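Local coordinates for protein CT021 (PDB 6UXD) that is of unknown function but belongs to a chlamydial family grouped with the lipoprotein-transport proteins LolA and LolB, at residues A42-M47 and M90-K95; N68-L73 and S209-L214. One frame throughout, in Å; residues are numbered along the deposited sequence.

Contact 1: A42-M47 and M90-K95. Unlike the reference sequence in segment 42-47: Met47 (reference Val).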
loop_
_atom_site.group_PDB
_atom_site.type_symbol
_atom_site.label_atom_id
_atom_site.label_comp_id
_atom_site.label_asym_id
_atom_site.label_seq_id
_atom_site.Cartn_x
_atom_site.Cartn_y
_atom_site.Cartn_z
ATOM N N ALA A 42 -2.447 -0.580 -18.408
ATOM C CA ALA A 42 -3.067 -0.510 -17.094
ATOM C C ALA A 42 -2.350 -1.424 -16.115
ATOM O O ALA A 42 -1.843 -2.480 -16.489
ATOM C CB ALA A 42 -4.544 -0.903 -17.156
ATOM N N THR A 43 -2.340 -1.014 -14.850
ATOM C CA THR A 43 -1.923 -1.873 -13.752
ATOM C C THR A 43 -3.068 -1.979 -12.760
ATOM O O THR A 43 -3.601 -0.957 -12.310
ATOM C CB THR A 43 -0.648 -1.329 -13.088
ATOM O OG1 THR A 43 0.396 -1.282 -14.060
ATOM C CG2 THR A 43 -0.197 -2.217 -11.936
ATOM N N TRP A 44 -3.441 -3.210 -12.416
ATOM C CA TRP A 44 -4.504 -3.470 -11.458
ATOM C C TRP A 44 -3.918 -3.798 -10.090
ATOM O O TRP A 44 -3.107 -4.721 -9.968
ATOM C CB TRP A 44 -5.378 -4.631 -11.913
ATOM C CG TRP A 44 -6.135 -4.354 -13.178
ATOM C CD1 TRP A 44 -5.659 -4.433 -14.449
ATOM C CD2 TRP A 44 -7.503 -3.954 -13.281
ATOM N NE1 TRP A 44 -6.649 -4.108 -15.342
ATOM C CE2 TRP A 44 -7.795 -3.821 -14.650
ATOM C CE3 TRP A 44 -8.515 -3.721 -12.349
ATOM C CZ2 TRP A 44 -9.057 -3.450 -15.108
ATOM C CZ3 TRP A 44 -9.766 -3.351 -12.803
ATOM C CH2 TRP A 44 -10.027 -3.222 -14.165
ATOM N N VAL A 45 -4.378 -3.083 -9.067
ATOM C CA VAL A 45 -3.934 -3.264 -7.689
ATOM C C VAL A 45 -5.147 -3.508 -6.808
ATOM O O VAL A 45 -6.031 -2.647 -6.705
ATOM C CB VAL A 45 -3.152 -2.037 -7.178
ATOM C CG1 VAL A 45 -2.717 -2.242 -5.721
ATOM C CG2 VAL A 45 -2.000 -1.737 -8.144
ATOM N N GLU A 46 -5.151 -4.632 -6.118
ATOM C CA GLU A 46 -6.186 -5.004 -5.168
ATOM C C GLU A 46 -5.758 -4.647 -3.746
ATOM O O GLU A 46 -4.598 -4.828 -3.376
ATOM C CB GLU A 46 -6.461 -6.500 -5.320
ATOM C CG GLU A 46 -7.106 -7.214 -4.184
ATOM C CD GLU A 46 -6.900 -8.722 -4.299
ATOM O OE1 GLU A 46 -7.265 -9.288 -5.370
ATOM O OE2 GLU A 46 -6.367 -9.334 -3.323
ATOM N N MET A 47 -6.700 -4.126 -2.957
ATOM C CA MET A 47 -6.427 -3.668 -1.596
ATOM C C MET A 47 -7.541 -4.152 -0.678
ATOM O O MET A 47 -8.701 -3.762 -0.853
ATOM C CB MET A 47 -6.330 -2.142 -1.529
ATOM C CG MET A 47 -5.549 -1.519 -2.659
ATOM N N MET A 90 -9.629 4.499 -11.769
ATOM C CA MET A 90 -10.926 3.860 -11.640
ATOM C C MET A 90 -10.856 2.853 -10.507
ATOM O O MET A 90 -9.915 2.055 -10.435
ATOM C CB MET A 90 -11.342 3.197 -12.957
ATOM C CG MET A 90 -12.619 2.382 -12.849
ATOM S SD MET A 90 -13.319 1.933 -14.465
ATOM C CE MET A 90 -11.867 1.793 -15.460
ATOM N N ILE A 91 -11.838 2.913 -9.610
ATOM C CA ILE A 91 -11.882 2.078 -8.427
ATOM C C ILE A 91 -13.140 1.230 -8.478
ATOM O O ILE A 91 -14.206 1.709 -8.869
ATOM C CB ILE A 91 -11.872 2.916 -7.132
ATOM C CG1 ILE A 91 -10.634 3.808 -7.081
ATOM C CG2 ILE A 91 -11.943 2.015 -5.927
ATOM C CD1 ILE A 91 -10.545 4.599 -5.785
ATOM N N PHE A 92 -13.017 -0.011 -8.031
ATOM C CA PHE A 92 -14.144 -0.909 -7.874
ATOM C C PHE A 92 -14.154 -1.411 -6.442
ATOM O O PHE A 92 -13.104 -1.499 -5.799
ATOM C CB PHE A 92 -14.053 -2.103 -8.811
ATOM C CG PHE A 92 -13.871 -1.746 -10.249
ATOM C CD1 PHE A 92 -12.625 -1.382 -10.745
ATOM C CD2 PHE A 92 -14.941 -1.811 -11.130
ATOM C CE1 PHE A 92 -12.452 -1.069 -12.079
ATOM C CE2 PHE A 92 -14.768 -1.510 -12.465
ATOM C CZ PHE A 92 -13.520 -1.133 -12.943
ATOM N N VAL A 93 -15.342 -1.735 -5.945
ATOM C CA VAL A 93 -15.490 -2.386 -4.648
ATOM C C VAL A 93 -16.162 -3.728 -4.886
ATOM O O VAL A 93 -16.948 -3.893 -5.825
ATOM C CB VAL A 93 -16.293 -1.529 -3.649
ATOM C CG1 VAL A 93 -17.614 -1.104 -4.253
ATOM C CG2 VAL A 93 -16.513 -2.286 -2.357
ATOM N N LEU A 94 -15.819 -4.704 -4.058
ATOM C CA LEU A 94 -16.370 -6.041 -4.220
ATOM C C LEU A 94 -17.719 -6.082 -3.530
ATOM O O LEU A 94 -17.813 -5.819 -2.328
ATOM C CB LEU A 94 -15.431 -7.087 -3.640
ATOM C CG LEU A 94 -15.879 -8.541 -3.756
ATOM C CD1 LEU A 94 -15.909 -8.968 -5.196
ATOM C CD2 LEU A 94 -14.947 -9.434 -2.953
ATOM N N LYS A 95 -18.766 -6.371 -4.293
ATOM C CA LYS A 95 -20.109 -6.496 -3.741
ATOM C C LYS A 95 -20.751 -7.707 -4.398
ATOM O O LYS A 95 -20.815 -7.785 -5.629
ATOM C CB LYS A 95 -20.927 -5.219 -3.974
ATOM C CG LYS A 95 -22.262 -5.175 -3.235
#
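Trp44 and Phe92 both turn CG away from the carbonyl carbon (chi1 -65° and -54°), and from there the two rings reach each other over the strand that runs between their own. Trp44 leads with the six-membered part of its indole, while NE1 lies on the side remote from Phe92. CZ3 of Trp44 comes to 3.6 Å from CE1 of Phe92 and to 4.0 Å from its CD1. A second indole atom, CH2 of Trp44, lies 3.9 Å from the same CE1. The planes are inclined by only 29°, yet the rings are slid so far past one another that their centroids stay 5.8 Å apart, so the rings barely overlap. Strands 43-50 and 90-95 are next-but-one neighbours in an antiparallel meander; strand 79-84 separates them and pairs with both, so no backbone bond joins the two segments. Residues of strand 43-50 bond to either flank: Thr43 and Val45 pair with Ile84 and Leu82, whereas Trp44 and Glu46 pair with strand 29-38. Trp44 also packs against Leu81 and Arg83 of the intervening strand. Phe92 packs in addition on Trp99 and Pro101 of strand 98-101, and the C-terminal tail adds Pro215 against Trp44 and Phe217 against Phe92.

Contact 2: N68-L73 and S209-L214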
loop_
_atom_site.group_PDB
_atom_site.type_symbol
_atom_site.label_atom_id
_atom_site.label_comp_id
_atom_site.label_asym_id
_atom_site.label_seq_id
_atom_site.Cartn_x
_atom_site.Cartn_y
_atom_site.Cartn_z
ATOM N N ASN A 68 0.417 -16.716 2.749
ATOM C CA ASN A 68 -0.037 -18.104 2.726
ATOM C C ASN A 68 -1.248 -18.362 3.619
ATOM O O ASN A 68 -2.011 -19.301 3.361
ATOM C CB ASN A 68 1.102 -19.043 3.127
ATOM C CG ASN A 68 2.253 -19.016 2.144
ATOM O OD1 ASN A 68 2.156 -18.437 1.065
ATOM N ND2 ASN A 68 3.357 -19.645 2.516
ATOM N N ALA A 69 -1.454 -17.575 4.664
ATOM C CA ALA A 69 -2.651 -17.744 5.474
ATOM C C ALA A 69 -3.837 -16.917 4.984
ATOM O O ALA A 69 -4.929 -17.048 5.545
ATOM C CB ALA A 69 -2.359 -17.382 6.928
ATOM N N PHE A 70 -3.657 -16.093 3.948
ATOM C CA PHE A 70 -4.672 -15.100 3.606
ATOM C C PHE A 70 -6.015 -15.746 3.291
ATOM O O PHE A 70 -7.065 -15.260 3.727
ATOM C CB PHE A 70 -4.209 -14.269 2.416
ATOM C CG PHE A 70 -5.095 -13.101 2.121
ATOM C CD1 PHE A 70 -4.873 -11.886 2.731
ATOM C CD2 PHE A 70 -6.159 -13.223 1.245
ATOM C CE1 PHE A 70 -5.684 -10.802 2.465
ATOM C CE2 PHE A 70 -6.972 -12.149 0.979
ATOM C CZ PHE A 70 -6.731 -10.933 1.587
ATOM N N HIS A 71 -6.004 -16.841 2.551
ATOM C CA HIS A 71 -7.238 -17.520 2.167
ATOM C C HIS A 71 -7.962 -18.150 3.344
ATOM O O HIS A 71 -8.850 -18.979 3.126
ATOM C CB HIS A 71 -6.928 -18.598 1.134
ATOM C CG HIS A 71 -6.218 -19.785 1.708
ATOM N ND1 HIS A 71 -5.041 -19.675 2.415
ATOM C CD2 HIS A 71 -6.523 -21.104 1.685
ATOM C CE1 HIS A 71 -4.648 -20.877 2.800
ATOM N NE2 HIS A 71 -5.530 -21.761 2.371
ATOM N N GLN A 72 -7.614 -17.799 4.584
ATOM C CA GLN A 72 -8.238 -18.400 5.756
ATOM C C GLN A 72 -8.648 -17.357 6.788
ATOM O O GLN A 72 -8.794 -17.692 7.968
ATOM C CB GLN A 72 -7.296 -19.418 6.403
ATOM C CG GLN A 72 -6.741 -20.464 5.440
ATOM C CD GLN A 72 -5.584 -21.255 6.042
ATOM O OE1 GLN A 72 -5.047 -20.899 7.101
ATOM N NE2 GLN A 72 -5.193 -22.331 5.368
ATOM N N LEU A 73 -8.833 -16.107 6.379
ATOM C CA LEU A 73 -9.132 -15.014 7.295
ATOM C C LEU A 73 -10.599 -14.624 7.167
ATOM O O LEU A 73 -11.063 -14.281 6.072
ATOM C CB LEU A 73 -8.237 -13.807 7.012
ATOM C CG LEU A 73 -6.729 -14.049 7.119
ATOM C CD1 LEU A 73 -5.951 -12.815 6.696
ATOM C CD2 LEU A 73 -6.357 -14.450 8.528
ATOM N N SER A 209 -4.260 -13.858 -6.185
ATOM C CA SER A 209 -5.455 -13.281 -5.592
ATOM C C SER A 209 -6.415 -14.381 -5.165
ATOM O O SER A 209 -6.541 -15.413 -5.831
ATOM C CB SER A 209 -6.174 -12.355 -6.566
ATOM O OG SER A 209 -7.439 -12.009 -6.030
ATOM N N SER A 210 -7.102 -14.140 -4.053
ATOM C CA SER A 210 -8.195 -14.988 -3.603
ATOM C C SER A 210 -9.566 -14.495 -4.070
ATOM O O SER A 210 -10.577 -15.137 -3.771
ATOM C CB SER A 210 -8.170 -15.082 -2.073
ATOM O OG SER A 210 -8.438 -13.836 -1.458
ATOM N N TYR A 211 -9.628 -13.400 -4.808
ATOM C CA TYR A 211 -10.877 -12.746 -5.164
ATOM C C TYR A 211 -11.247 -13.007 -6.620
ATOM O O TYR A 211 -10.470 -13.604 -7.373
ATOM C CB TYR A 211 -10.745 -11.242 -4.899
ATOM C CG TYR A 211 -10.554 -10.924 -3.439
ATOM C CD1 TYR A 211 -11.552 -11.194 -2.521
ATOM C CD2 TYR A 211 -9.378 -10.354 -2.980
ATOM C CE1 TYR A 211 -11.387 -10.902 -1.187
ATOM C CE2 TYR A 211 -9.203 -10.060 -1.646
ATOM C CZ TYR A 211 -10.210 -10.333 -0.752
ATOM O OH TYR A 211 -10.039 -10.042 0.587
ATOM N N PRO A 212 -12.441 -12.585 -7.055
ATOM C CA PRO A 212 -12.843 -12.859 -8.439
ATOM C C PRO A 212 -11.905 -12.219 -9.448
ATOM O O PRO A 212 -11.184 -11.251 -9.169
ATOM C CB PRO A 212 -14.248 -12.249 -8.541
ATOM C CG PRO A 212 -14.728 -12.134 -7.130
ATOM C CD PRO A 212 -13.514 -11.911 -6.296
ATOM N N ALA A 213 -11.942 -12.783 -10.651
ATOM C CA ALA A 213 -11.130 -12.314 -11.757
ATOM C C ALA A 213 -11.418 -10.852 -12.070
ATOM O O ALA A 213 -12.457 -10.293 -11.704
ATOM C CB ALA A 213 -11.395 -13.149 -13.007
ATOM N N LEU A 214 -10.495 -10.261 -12.810
ATOM C CA LEU A 214 -10.558 -8.853 -13.142
ATOM C C LEU A 214 -11.762 -8.549 -14.038
ATOM O O LEU A 214 -12.214 -9.410 -14.794
ATOM C CB LEU A 214 -9.274 -8.446 -13.849
ATOM C CG LEU A 214 -7.985 -8.543 -13.019
ATOM C CD1 LEU A 214 -6.818 -8.066 -13.879
ATOM C CD2 LEU A 214 -8.104 -7.727 -11.735
#
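Phe70 sits in a turn of chain closed by two backbone hydrogen bonds, from Gln72 N to Ala69 O (2.9 Å) and from Leu73 N to Phe70 O (3.3 Å), and it faces Ser210 and Tyr211 in the irregular loop that follows strand 196-204. That loop bends through an ST turn: Ser209 OG accepts a nearly straight bond from Tyr211 N, 2.9 Å long with an angle of 166° at the hydrogen. The turn spans Ser210, and both Ser210 and Tyr211 meet the phenyl ring.

Phe70 extends its ring away from its own backbone N (chi1 -172°) and meets the loop with its edge. Ser210 OG lies in the plane of that ring, 3.3 Å from Phe70 CE2, where the rim hydrogens would offer it a mildly favourable electrostatic environment. A second rim carbon, Phe70 CD2, is 3.6 Å from the same Ser210 OG. Tyr211 approaches the same edge along a different line, the two side chains crossing at about a right angle. Its hydroxyl, OH, stands 3.6 Å from Phe70 CZ and near the phenyl plane, and Tyr211 CE2 makes the apolar touch, 4.0 Å from Phe70 CE2. The hydroxyl's main polar partner is Lys77 NZ, with a weak bond to Ser48 OG besides. Elsewhere the phenyl ring meets Phe32, their planes at about 45°. Ser210 OG borders both rings of the contact: it is at the edge of Phe70 and lies 3.8 Å above the plane of the Tyr211 ring, over its centre.

In the fold
Contact 1 is a buried aromatic touch between strands that are next-but-one neighbours. Contact 2 lies closer to the surface, where the segment 68-73, which begins in a short helix, meets a loop, and it sets hydroxyl groups beside a phenyl edge. The one is wholly apolar; the other mixes apolar and polar atoms. The two are continuous through strand 43-50, by the probable hydrogen bond of Glu46 to Ser209 and by Trp44 CG, which packs 3.8 Å from Leu214 CD1. Strand 90-95 joins in as well, Leu94 CD2 lying 3.8 Å from Tyr211 CD1. Segment 209-214 therefore runs along the strands of contact 1 and links them to the region of residues 68-73.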